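Local coordinates for protein FAD-binding oxidoreductase (Gulosibacter chungangensis, PDB 7PBG) that oxidises 4-ethylphenol and related 4-alkylphenols, dehydrogenating the side chain to give products such as 4-vinylphenol by means of a covalently attached FAD, at residues 250-254 with 413-417; 44-49 with 448-454; 3-7 with 51-56; 113-117 with 134-139. One frame throughout, in Å; residues are numbered along the deposited sequence.

Interaction 1: 250-254 with 413-417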
loop_
_atom_site.group_PDB
_atom_site.type_symbol
_atom_site.label_atom_id
_atom_site.label_comp_id
_atom_site.label_asym_id
_atom_site.label_seq_id
_atom_site.Cartn_x
_atom_site.Cartn_y
_atom_site.Cartn_z
ATOM N N GLU A 250 -6.703 -22.227 29.156
ATOM C CA GLU A 250 -6.184 -22.738 30.441
ATOM C C GLU A 250 -4.780 -23.343 30.262
ATOM O O GLU A 250 -4.175 -23.703 31.281
ATOM C CB GLU A 250 -7.209 -23.721 31.022
ATOM C CG GLU A 250 -7.219 -25.055 30.337
ATOM C CD GLU A 250 -8.121 -26.100 30.985
ATOM O OE1 GLU A 250 -8.860 -25.735 31.891
ATOM O OE2 GLU A 250 -8.104 -27.250 30.511
ATOM N N ASN A 251 -4.363 -23.657 29.030
ATOM C CA ASN A 251 -3.131 -24.451 28.837
ATOM C C ASN A 251 -2.126 -23.666 28.000
ATOM O O ASN A 251 -2.519 -23.129 26.947
ATOM C CB ASN A 251 -3.483 -25.800 28.204
ATOM C CG ASN A 251 -2.442 -26.863 28.459
ATOM O OD1 ASN A 251 -1.228 -26.668 28.286
ATOM N ND2 ASN A 251 -2.921 -28.014 28.916
ATOM N N GLU A 252 -0.853 -23.708 28.362
ATOM C CA GLU A 252 0.199 -23.155 27.486
ATOM C C GLU A 252 0.138 -23.836 26.126
ATOM O O GLU A 252 0.575 -23.231 25.132
ATOM C CB GLU A 252 1.599 -23.375 28.035
ATOM C CG GLU A 252 1.977 -22.346 29.042
ATOM C CD GLU A 252 3.456 -22.312 29.355
ATOM O OE1 GLU A 252 4.246 -22.775 28.517
ATOM O OE2 GLU A 252 3.797 -21.788 30.440
ATOM N N ASP A 253 -0.250 -25.109 26.120
ATOM C CA ASP A 253 -0.219 -25.910 24.871
ATOM C C ASP A 253 -1.465 -25.627 24.031
ATOM O O ASP A 253 -1.588 -26.231 22.980
ATOM C CB ASP A 253 -0.138 -27.395 25.170
ATOM C CG ASP A 253 1.186 -27.819 25.768
ATOM O OD1 ASP A 253 2.226 -27.171 25.463
ATOM O OD2 ASP A 253 1.159 -28.816 26.511
ATOM N N ASP A 254 -2.313 -24.665 24.398
ATOM C CA ASP A 254 -3.492 -24.324 23.570
ATOM C C ASP A 254 -3.109 -23.407 22.399
ATOM O O ASP A 254 -3.946 -23.204 21.507
ATOM C CB ASP A 254 -4.523 -23.546 24.363
ATOM N N TYR A 413 7.321 -20.299 20.285
ATOM C CA TYR A 413 7.117 -20.031 21.729
ATOM C C TYR A 413 8.083 -20.865 22.571
ATOM O O TYR A 413 8.780 -20.294 23.425
ATOM C CB TYR A 413 5.696 -20.347 22.191
ATOM C CG TYR A 413 5.403 -19.949 23.616
ATOM C CD1 TYR A 413 5.469 -18.626 23.980
ATOM C CD2 TYR A 413 5.069 -20.863 24.610
ATOM C CE1 TYR A 413 5.169 -18.183 25.264
ATOM C CE2 TYR A 413 4.785 -20.431 25.913
ATOM C CZ TYR A 413 4.799 -19.081 26.238
ATOM O OH TYR A 413 4.471 -18.558 27.489
ATOM N N GLU A 414 8.076 -22.190 22.388
ATOM C CA GLU A 414 8.913 -23.120 23.205
ATOM C C GLU A 414 10.388 -22.762 23.025
ATOM O O GLU A 414 11.091 -22.684 24.009
ATOM C CB GLU A 414 8.627 -24.586 22.859
ATOM C CG GLU A 414 7.282 -25.046 23.417
ATOM C CD GLU A 414 7.127 -24.920 24.934
ATOM O OE1 GLU A 414 5.969 -24.697 25.416
ATOM O OE2 GLU A 414 8.159 -25.050 25.644
ATOM N N ASP A 415 10.835 -22.546 21.801
ATOM C CA ASP A 415 12.248 -22.195 21.531
ATOM C C ASP A 415 12.584 -20.872 22.226
ATOM O O ASP A 415 13.712 -20.737 22.735
ATOM C CB ASP A 415 12.527 -22.071 20.034
ATOM C CG ASP A 415 12.573 -23.409 19.288
ATOM O OD1 ASP A 415 12.589 -24.448 19.939
ATOM O OD2 ASP A 415 12.597 -23.381 18.054
ATOM N N THR A 416 11.705 -19.874 22.145
ATOM C CA THR A 416 12.009 -18.526 22.692
ATOM C C THR A 416 11.989 -18.606 24.221
ATOM O O THR A 416 12.795 -17.946 24.834
ATOM C CB THR A 416 11.096 -17.457 22.086
ATOM O OG1 THR A 416 11.220 -17.469 20.670
ATOM C CG2 THR A 416 11.387 -16.044 22.547
ATOM N N LYS A 417 11.057 -19.361 24.809
ATOM C CA LYS A 417 11.028 -19.610 26.273
ATOM C C LYS A 417 12.370 -20.208 26.696
ATOM O O LYS A 417 12.923 -19.760 27.682
ATOM C CB LYS A 417 9.869 -20.546 26.603
ATOM C CG LYS A 417 9.497 -20.631 28.065
ATOM C CD LYS A 417 8.113 -21.211 28.239
ATOM C CE LYS A 417 8.011 -22.566 27.582
ATOM N NZ LYS A 417 6.840 -23.313 28.091
HETATM O O HOH W 1 6.324 -22.140 31.043
#

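Interaction 2: 44-49 with 448-454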
loop_
_atom_site.group_PDB
_atom_site.type_symbol
_atom_site.label_atom_id
_atom_site.label_comp_id
_atom_site.label_asym_id
_atom_site.label_seq_id
_atom_site.Cartn_x
_atom_site.Cartn_y
_atom_site.Cartn_z
ATOM N N LYS A 44 16.616 5.251 25.740
ATOM C CA LYS A 44 16.156 4.926 27.107
ATOM C C LYS A 44 16.450 3.467 27.458
ATOM O O LYS A 44 16.639 3.175 28.669
ATOM C CB LYS A 44 14.664 5.209 27.268
ATOM C CG LYS A 44 14.237 6.635 26.987
ATOM C CD LYS A 44 14.972 7.664 27.795
ATOM C CE LYS A 44 14.342 9.045 27.726
ATOM N NZ LYS A 44 15.264 10.062 28.287
ATOM N N PHE A 45 16.466 2.576 26.441
ATOM C CA PHE A 45 16.620 1.099 26.549
ATOM C C PHE A 45 17.802 0.672 25.714
ATOM O O PHE A 45 17.695 -0.130 24.778
ATOM C CB PHE A 45 15.369 0.327 26.119
ATOM C CG PHE A 45 14.089 0.624 26.843
ATOM C CD1 PHE A 45 14.037 1.368 28.013
ATOM C CD2 PHE A 45 12.905 0.175 26.290
ATOM C CE1 PHE A 45 12.827 1.607 28.642
ATOM C CE2 PHE A 45 11.700 0.425 26.918
ATOM C CZ PHE A 45 11.659 1.127 28.083
ATOM N N PRO A 46 19.010 1.088 26.146
ATOM C CA PRO A 46 20.233 0.642 25.489
ATOM C C PRO A 46 20.530 -0.831 25.748
ATOM O O PRO A 46 20.115 -1.411 26.721
ATOM C CB PRO A 46 21.281 1.546 26.133
ATOM C CG PRO A 46 20.774 1.717 27.532
ATOM C CD PRO A 46 19.282 1.922 27.328
ATOM N N VAL A 47 21.318 -1.422 24.857
ATOM C CA VAL A 47 21.936 -2.740 25.127
ATOM C C VAL A 47 23.463 -2.588 24.956
ATOM O O VAL A 47 24.164 -3.620 24.866
ATOM C CB VAL A 47 21.332 -3.866 24.281
ATOM C CG1 VAL A 47 19.882 -4.153 24.675
ATOM C CG2 VAL A 47 21.433 -3.581 22.787
ATOM N N THR A 48 23.941 -1.350 24.854
ATOM C CA THR A 48 25.394 -1.041 24.739
ATOM C C THR A 48 25.772 -0.117 25.885
ATOM O O THR A 48 24.873 0.553 26.437
ATOM C CB THR A 48 25.727 -0.453 23.356
ATOM O OG1 THR A 48 24.894 0.675 23.119
ATOM C CG2 THR A 48 25.555 -1.435 22.220
ATOM N N ASP A 49 27.075 0.000 26.170
ATOM C CA ASP A 49 27.553 0.625 27.439
ATOM C C ASP A 49 28.311 1.936 27.206
ATOM O O ASP A 49 28.494 2.675 28.216
ATOM C CB ASP A 49 28.444 -0.340 28.221
ATOM C CG ASP A 49 27.780 -1.666 28.520
ATOM O OD1 ASP A 49 26.563 -1.677 28.785
ATOM O OD2 ASP A 49 28.467 -2.686 28.444
ATOM N N THR A 448 17.641 -2.216 32.145
ATOM C CA THR A 448 18.265 -1.298 31.172
ATOM C C THR A 448 19.506 -0.667 31.797
ATOM O O THR A 448 20.346 -0.196 31.018
ATOM C CB THR A 448 17.286 -0.238 30.687
ATOM O OG1 THR A 448 16.897 0.546 31.832
ATOM C CG2 THR A 448 16.143 -0.903 29.973
ATOM N N ALA A 449 19.584 -0.597 33.132
ATOM C CA ALA A 449 20.695 0.071 33.861
ATOM C C ALA A 449 21.888 -0.870 34.058
ATOM O O ALA A 449 22.950 -0.371 34.470
ATOM C CB ALA A 449 20.218 0.597 35.192
ATOM N N ASP A 450 21.759 -2.172 33.794
ATOM C CA ASP A 450 22.746 -3.197 34.213
ATOM C C ASP A 450 23.489 -3.708 32.987
ATOM O O ASP A 450 22.904 -4.405 32.161
ATOM C CB ASP A 450 22.073 -4.345 34.961
ATOM C CG ASP A 450 23.007 -5.489 35.328
ATOM O OD1 ASP A 450 24.201 -5.406 35.017
ATOM O OD2 ASP A 450 22.530 -6.441 35.924
ATOM N N PRO A 451 24.811 -3.423 32.839
ATOM C CA PRO A 451 25.535 -3.882 31.654
ATOM C C PRO A 451 25.478 -5.395 31.385
ATOM O O PRO A 451 25.471 -5.800 30.214
ATOM C CB PRO A 451 26.978 -3.393 31.906
ATOM C CG PRO A 451 26.794 -2.177 32.814
ATOM C CD PRO A 451 25.619 -2.554 33.712
ATOM N N ALA A 452 25.439 -6.226 32.426
ATOM C CA ALA A 452 25.358 -7.697 32.261
ATOM C C ALA A 452 24.008 -8.036 31.632
ATOM O O ALA A 452 23.953 -8.933 30.781
ATOM C CB ALA A 452 25.535 -8.406 33.601
ATOM N N SER A 453 22.947 -7.359 32.049
ATOM C CA SER A 453 21.573 -7.639 31.560
ATOM C C SER A 453 21.471 -7.153 30.106
ATOM O O SER A 453 20.858 -7.870 29.287
ATOM C CB SER A 453 20.510 -7.021 32.411
ATOM O OG SER A 453 19.228 -7.450 31.973
ATOM N N ARG A 454 22.083 -6.009 29.801
ATOM C CA ARG A 454 22.146 -5.483 28.414
ATOM C C ARG A 454 22.815 -6.572 27.553
ATOM O O ARG A 454 22.296 -6.933 26.480
ATOM C CB ARG A 454 22.917 -4.163 28.340
ATOM C CG ARG A 454 22.271 -2.992 29.074
ATOM C CD ARG A 454 23.198 -1.793 28.958
ATOM N NE ARG A 454 22.713 -0.695 29.775
ATOM C CZ ARG A 454 23.429 0.287 30.266
ATOM N NH1 ARG A 454 24.714 0.416 29.964
ATOM N NH2 ARG A 454 22.827 1.195 31.008
HETATM O O HOH W 2 27.169 -4.835 28.327
HETATM O O HOH W 3 26.760 2.561 30.539
#

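Interaction 3: 3-7 with 51-56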
loop_
_atom_site.group_PDB
_atom_site.type_symbol
_atom_site.label_atom_id
_atom_site.label_comp_id
_atom_site.label_asym_id
_atom_site.label_seq_id
_atom_site.Cartn_x
_atom_site.Cartn_y
_atom_site.Cartn_z
ATOM N N PHE A 3 32.080 19.436 22.863
ATOM C CA PHE A 3 30.974 18.564 22.284
ATOM C C PHE A 3 31.058 17.155 22.881
ATOM O O PHE A 3 32.148 16.626 23.051
ATOM C CB PHE A 3 31.057 18.511 20.757
ATOM C CG PHE A 3 31.039 19.882 20.149
ATOM C CD1 PHE A 3 29.907 20.671 20.247
ATOM C CD2 PHE A 3 32.186 20.425 19.583
ATOM C CE1 PHE A 3 29.917 21.972 19.765
ATOM C CE2 PHE A 3 32.188 21.717 19.097
ATOM C CZ PHE A 3 31.057 22.489 19.184
ATOM N N ARG A 4 29.917 16.545 23.199
ATOM C CA ARG A 4 29.864 15.284 23.975
ATOM C C ARG A 4 30.391 14.140 23.092
ATOM O O ARG A 4 31.005 13.213 23.604
ATOM C CB ARG A 4 28.440 15.040 24.482
ATOM C CG ARG A 4 27.452 14.670 23.385
ATOM C CD ARG A 4 26.027 14.707 23.899
ATOM N NE ARG A 4 25.762 13.824 25.012
ATOM C CZ ARG A 4 25.016 12.718 24.956
ATOM N NH1 ARG A 4 24.510 12.292 23.808
ATOM N NH2 ARG A 4 24.827 12.001 26.043
ATOM N N THR A 5 30.142 14.235 21.797
ATOM C CA THR A 5 30.508 13.245 20.767
ATOM C C THR A 5 30.683 14.032 19.464
ATOM O O THR A 5 30.135 15.176 19.360
ATOM C CB THR A 5 29.462 12.123 20.601
ATOM O OG1 THR A 5 28.231 12.723 20.208
ATOM C CG2 THR A 5 29.229 11.275 21.830
ATOM N N LEU A 6 31.435 13.488 18.529
ATOM C CA LEU A 6 31.548 14.055 17.174
ATOM C C LEU A 6 31.404 12.935 16.168
ATOM O O LEU A 6 31.858 11.824 16.407
ATOM C CB LEU A 6 32.908 14.716 16.939
ATOM C CG LEU A 6 33.137 16.055 17.627
ATOM C CD1 LEU A 6 34.552 16.523 17.324
ATOM C CD2 LEU A 6 32.129 17.085 17.189
ATOM N N PRO A 7 30.867 13.275 14.979
ATOM C CA PRO A 7 30.802 12.312 13.893
ATOM C C PRO A 7 32.228 12.071 13.378
ATOM O O PRO A 7 32.980 13.043 13.204
ATOM C CB PRO A 7 29.860 12.966 12.868
ATOM C CG PRO A 7 29.803 14.441 13.214
ATOM C CD PRO A 7 30.297 14.586 14.639
ATOM N N ASP A 51 29.789 5.029 23.943
ATOM C CA ASP A 51 29.318 6.185 23.146
ATOM C C ASP A 51 28.623 5.711 21.855
ATOM O O ASP A 51 28.276 6.594 21.055
ATOM C CB ASP A 51 30.467 7.164 22.930
ATOM C CG ASP A 51 30.598 8.118 24.106
ATOM O OD1 ASP A 51 29.744 8.050 25.028
ATOM O OD2 ASP A 51 31.533 8.926 24.087
ATOM N N GLU A 52 28.348 4.405 21.708
ATOM C CA GLU A 52 27.513 3.882 20.591
ATOM C C GLU A 52 26.148 4.575 20.597
ATOM O O GLU A 52 25.553 4.705 21.717
ATOM C CB GLU A 52 27.311 2.370 20.678
ATOM C CG GLU A 52 28.611 1.612 20.796
ATOM C CD GLU A 52 29.005 1.206 22.213
ATOM O OE1 GLU A 52 28.698 1.937 23.196
ATOM O OE2 GLU A 52 29.597 0.140 22.338
ATOM N N PHE A 53 25.712 5.075 19.436
ATOM C CA PHE A 53 24.335 5.573 19.222
ATOM C C PHE A 53 24.132 6.837 20.072
ATOM O O PHE A 53 22.993 7.157 20.383
ATOM C CB PHE A 53 23.299 4.503 19.584
ATOM C CG PHE A 53 23.599 3.143 18.977
ATOM C CD1 PHE A 53 23.698 3.005 17.605
ATOM C CD2 PHE A 53 23.832 2.033 19.766
ATOM C CE1 PHE A 53 24.003 1.778 17.032
ATOM C CE2 PHE A 53 24.158 0.806 19.197
ATOM C CZ PHE A 53 24.273 0.684 17.831
ATOM N N LYS A 54 25.191 7.562 20.408
ATOM C CA LYS A 54 25.036 8.821 21.197
ATOM C C LYS A 54 25.146 10.018 20.256
ATOM O O LYS A 54 26.264 10.279 19.716
ATOM C CB LYS A 54 26.019 8.894 22.373
ATOM C CG LYS A 54 25.919 7.733 23.355
ATOM C CD LYS A 54 24.989 7.920 24.464
ATOM C CE LYS A 54 24.951 6.731 25.406
ATOM N NZ LYS A 54 26.067 6.769 26.384
ATOM N N GLY A 55 24.070 10.813 20.151
ATOM C CA GLY A 55 24.080 12.012 19.300
ATOM C C GLY A 55 24.939 13.121 19.910
ATOM O O GLY A 55 25.223 13.072 21.139
ATOM N N SER A 56 25.310 14.103 19.092
ATOM C CA SER A 56 26.233 15.211 19.441
ATOM C C SER A 56 25.445 16.427 19.875
ATOM O O SER A 56 25.998 17.284 20.602
ATOM C CB SER A 56 27.093 15.586 18.289
ATOM O OG SER A 56 26.291 15.870 17.131
HETATM O O HOH W 4 27.631 18.251 22.525
#

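Interaction 4: 113-117 with 134-139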
loop_
_atom_site.group_PDB
_atom_site.type_symbol
_atom_site.label_atom_id
_atom_site.label_comp_id
_atom_site.label_asym_id
_atom_site.label_seq_id
_atom_site.Cartn_x
_atom_site.Cartn_y
_atom_site.Cartn_z
ATOM N N ARG A 113 1.292 20.486 15.260
ATOM C CA ARG A 113 -0.134 20.810 14.993
ATOM C C ARG A 113 -0.850 19.675 14.255
ATOM O O ARG A 113 -0.314 19.069 13.283
ATOM C CB ARG A 113 -0.253 22.149 14.247
ATOM C CG ARG A 113 0.187 23.341 15.096
ATOM C CD ARG A 113 -0.786 24.486 15.150
ATOM N NE ARG A 113 -1.017 25.136 13.866
ATOM C CZ ARG A 113 -0.175 25.975 13.230
ATOM N NH1 ARG A 113 0.974 26.321 13.783
ATOM N NH2 ARG A 113 -0.522 26.529 12.074
ATOM N N VAL A 114 -2.105 19.472 14.657
ATOM C CA VAL A 114 -3.116 18.865 13.775
ATOM C C VAL A 114 -3.600 19.963 12.829
ATOM O O VAL A 114 -4.087 21.040 13.349
ATOM C CB VAL A 114 -4.267 18.287 14.609
ATOM C CG1 VAL A 114 -5.376 17.795 13.712
ATOM C CG2 VAL A 114 -3.766 17.237 15.589
ATOM N N LEU A 115 -3.505 19.747 11.527
ATOM C CA LEU A 115 -3.802 20.801 10.526
ATOM C C LEU A 115 -5.192 20.655 9.938
ATOM O O LEU A 115 -5.678 21.627 9.355
ATOM C CB LEU A 115 -2.734 20.793 9.444
ATOM C CG LEU A 115 -1.360 21.119 9.992
ATOM C CD1 LEU A 115 -0.349 20.984 8.924
ATOM C CD2 LEU A 115 -1.293 22.522 10.579
ATOM N N GLU A 116 -5.785 19.473 10.031
ATOM C CA GLU A 116 -7.090 19.219 9.398
ATOM C C GLU A 116 -7.686 17.997 10.078
ATOM O O GLU A 116 -6.985 17.002 10.243
ATOM C CB GLU A 116 -6.969 19.034 7.893
ATOM C CG GLU A 116 -8.317 18.846 7.201
ATOM C CD GLU A 116 -8.291 18.873 5.683
ATOM O OE1 GLU A 116 -7.196 18.885 5.136
ATOM O OE2 GLU A 116 -9.399 18.909 5.063
ATOM N N ILE A 117 -8.986 18.037 10.271
ATOM C CA ILE A 117 -9.833 16.864 10.602
ATOM C C ILE A 117 -11.036 16.952 9.666
ATOM O O ILE A 117 -11.968 17.731 9.896
ATOM C CB ILE A 117 -10.235 16.841 12.062
ATOM C CG1 ILE A 117 -9.018 16.819 12.990
ATOM C CG2 ILE A 117 -11.188 15.693 12.351
ATOM C CD1 ILE A 117 -9.398 17.205 14.385
ATOM N N THR A 134 -3.042 13.453 21.530
ATOM C CA THR A 134 -3.410 14.759 20.959
ATOM C C THR A 134 -4.414 14.609 19.815
ATOM O O THR A 134 -5.387 15.379 19.767
ATOM C CB THR A 134 -2.156 15.504 20.509
ATOM O OG1 THR A 134 -1.433 15.677 21.720
ATOM C CG2 THR A 134 -2.501 16.833 19.868
ATOM N N LEU A 135 -4.194 13.642 18.899
ATOM C CA LEU A 135 -5.082 13.518 17.744
ATOM C C LEU A 135 -6.430 13.037 18.255
ATOM O O LEU A 135 -7.415 13.581 17.795
ATOM C CB LEU A 135 -4.491 12.546 16.720
ATOM C CG LEU A 135 -5.336 12.399 15.461
ATOM C CD1 LEU A 135 -5.466 13.709 14.719
ATOM C CD2 LEU A 135 -4.758 11.306 14.540
ATOM N N TYR A 136 -6.447 12.158 19.258
ATOM C CA TYR A 136 -7.706 11.659 19.835
ATOM C C TYR A 136 -8.474 12.852 20.387
ATOM O O TYR A 136 -9.695 13.000 20.091
ATOM C CB TYR A 136 -7.427 10.622 20.898
ATOM C CG TYR A 136 -8.644 10.289 21.696
ATOM C CD1 TYR A 136 -9.639 9.545 21.113
ATOM C CD2 TYR A 136 -8.810 10.790 22.970
ATOM C CE1 TYR A 136 -10.766 9.213 21.829
ATOM C CE2 TYR A 136 -9.961 10.512 23.680
ATOM C CZ TYR A 136 -10.946 9.744 23.096
ATOM O OH TYR A 136 -12.091 9.448 23.794
ATOM N N GLU A 137 -7.794 13.666 21.160
ATOM C CA GLU A 137 -8.460 14.836 21.796
ATOM C C GLU A 137 -8.954 15.791 20.698
ATOM O O GLU A 137 -10.093 16.259 20.797
ATOM C CB GLU A 137 -7.503 15.514 22.772
ATOM C CG GLU A 137 -7.352 14.693 24.054
ATOM C CD GLU A 137 -6.349 15.180 25.074
ATOM O OE1 GLU A 137 -5.678 16.177 24.792
ATOM O OE2 GLU A 137 -6.211 14.503 26.102
ATOM N N ALA A 138 -8.143 16.059 19.673
ATOM C CA ALA A 138 -8.512 17.002 18.588
ATOM C C ALA A 138 -9.738 16.488 17.843
ATOM O O ALA A 138 -10.626 17.294 17.582
ATOM C CB ALA A 138 -7.369 17.267 17.666
ATOM N N VAL A 139 -9.824 15.174 17.591
ATOM C CA VAL A 139 -10.982 14.581 16.896
ATOM C C VAL A 139 -12.179 14.677 17.843
ATOM O O VAL A 139 -13.244 15.090 17.389
ATOM C CB VAL A 139 -10.676 13.150 16.410
ATOM C CG1 VAL A 139 -11.911 12.461 15.890
ATOM C CG2 VAL A 139 -9.568 13.164 15.372
#

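Interaction 1: 250-254 with 413-417
Lys417 NZ is gripped by two carboxylates and a water, and the shortest of its bonds, 2.7 Å to Glu252 OE1, crosses the contact. The two side chains reach this bond from opposite directions: Glu252 stretches out from the loop that follows strand 241-249, whereas Lys417 leaves helix 406-422 with CG anti to its backbone N and then bends at chi3 (56°), which turns the ammonium group toward the loop. Glu252 OE1 receives it on the syn lone pair. The second carboxylate lies one helical turn back, where Glu414 OE1 stands 3.1 Å from Lys417 NZ and is met on its syn side, 25° out of the carboxylate plane. The water accepts from Lys417 NZ at 3.2 Å and lies beside Glu252 OE2, so the glutamate is reached both directly and through solvent.

Tyr413 borders the salt bridge. Its CE2 edge faces Glu252 OE1 at 3.5 Å, the oxygen lying in the plane of the ring while the carboxylate plane stands nearly perpendicular to it (82°). The ring itself is anchored deeper, its OH bonded to Asn280 and Trp318 packed edge-to-face against it, where the helix lies on the large antiparallel sheet. Lys306 of helix 303-313 touches both Glu252 and Lys417.

With Glu252 OE1 and Glu414 OE1 only 4.0 Å apart, the shared ammonium group would offset the repulsion between them. A surface loop is thus tied to a helix by a three-residue salt-bridge network that probably depends on Lys417 remaining charged.

Interaction 2: 44-49 with 448-454
Arg454, in the first turn of helix 451-470, runs its length against the 44-49 loop. Its CB rests on Val47 CA at 3.6 Å, and CG lies equally close to Pro46 O, a carbonyl that also accepts from Tyr446 OH. From there the chain stays extended to NE (chi2 177°), bringing CD within 3.4 Å of Asp49 OD1. Pro46 CG covers one face of the guanidinium, 3.8 Å from NE. At the edge, NE and NH2 together grip Thr448 O, at 2.7 Å and 2.8 Å respectively; NH2 lies on a lone pair in the carbonyl plane, NE above that plane. The remaining nitrogen, Arg454 NH1, makes a salt bridge of 3.0 Å to Asp49 OD1 on its anti side. It also donates to a water held by Asp49 O.

Beyond the arginine, Thr448 CG2 packs obliquely on the Phe45 ring, and Thr448 OG1 bonds to Asn392 O. Phe45 in turn meets His395, the covalent attachment point of FAD, edge-to-face.

Bonds in the guanidinium plane and a proline over its face fix the rotation of Arg454, so that one cation joins the 44-49 loop to the residues that lead into its own helix.

Interaction 3: 3-7 with 51-56
The guanidinium of Arg4 meets the 51-56 segment at its edge: Gly55 O lies in the plane of the group and accepts from NH1 at 2.9 Å, with an N-H...O angle of 157°. Lys54 CB approaches the same nitrogen obliquely. Two carboxylates hold the rest of the group, Glu35 at NE and Asp42 at NH2. The chain starts between the backbone N and the carbonyl carbon (chi1 71°), which brings Arg4 CD to 3.3 Å from Gly55 O; the bend at chi3 then carries the guanidinium round so that NH1 reaches the same oxygen.

Thr5 is directed toward the other segment from its CB on. Its OG1 stands 3.2 Å from Lys54 O and at a similar distance from Gly55 O, and which of the two takes the hydroxyl proton is not settled. CG2 packs on Lys54 CB at 4.0 Å. The partner segment opens with a type II beta turn, Asp51 to Lys54, in which Phe53 takes the positive phi of the third position; it then runs into strand 57-59 of the mixed sheet in the FAD-binding domain, so the N-terminal arm is laid alongside the entry to that strand.

Ser56 CB sits 3.3 Å from Thr5 O, a buried carbonyl without a hydrogen-bond partner in the model, while Ser56 OG turns to Gly101 O. A water spans the far end, accepting from Arg4 N and donating to Ser56 O at 2.7 Å.

Interaction 4: 113-117 with 134-139
Val114 and Ile117 of strand 114-118 pack on one side of helix 132-142, the helix that follows the beta hairpin formed by this strand and strand 123-126 in the FAD-binding domain of the PCMH type. The short axes approach to 10.0 Å and are inclined at 45°. Residues three apart on a regular strand face opposite ways, yet these two both point at the helix. Leu115 and Glu116 both bond through their backbones to Val125, and Leu115 has a nearly helical backbone, consistent with a classic beta bulge that brings Ile117 round to the same side as Val114.

The apolar contacts fall into two groups. Val114 uses a single methyl, CG2, which sits 4.0 Å from Leu135 CD1 and 4.2 Å from Ala138 CB. Leu135 comes across at about a right angle, its CG anti to the backbone N (chi1 -178°), and this sends the branched end down toward the sheet, where it also meets Ala124 and Val126. The second group centres on Ile117 CD1, in contact with Ala138 CB at 3.9 Å and Val139 CG2 at 4.2 Å. Val139 continues inward to Leu235 of strand 226-237.

No hydrogen bond spans the two segments. Polar groups find partners elsewhere: Thr134 OG1 bonds to Asp131 OD1, and the helix makes its own backbone bonds, such as Ala138 N to Thr134 O. The small Ala138 lets the isoleucine come close to the helix backbone, and the tightest approach is accordingly to a main-chain atom, Ile117 CD1 lying 3.4 Å from Ala138 O.

Interaction 1 is a surface contact made by charges, whereas interactions 2, 3 and 4 are partly buried, and only interaction 4 is held by apolar side chains alone. Interactions 2 and 3 are close neighbours, their centres about 17 Å apart: both use the loop between helix 35-39 and strand 57-59, each turns on an arginine, which bonds across to a carboxylate in interaction 2 and to a backbone carbonyl in interaction 3, and they touch where Thr48 OG1 meets Phe53 CD2 at 3.8 Å. Interaction 2 ties that loop to the C-terminal part of the chain, interaction 3 to the N-terminus. Interaction 4 lies across the chain's centre from interactions 1 and 2, within the FAD-binding domain.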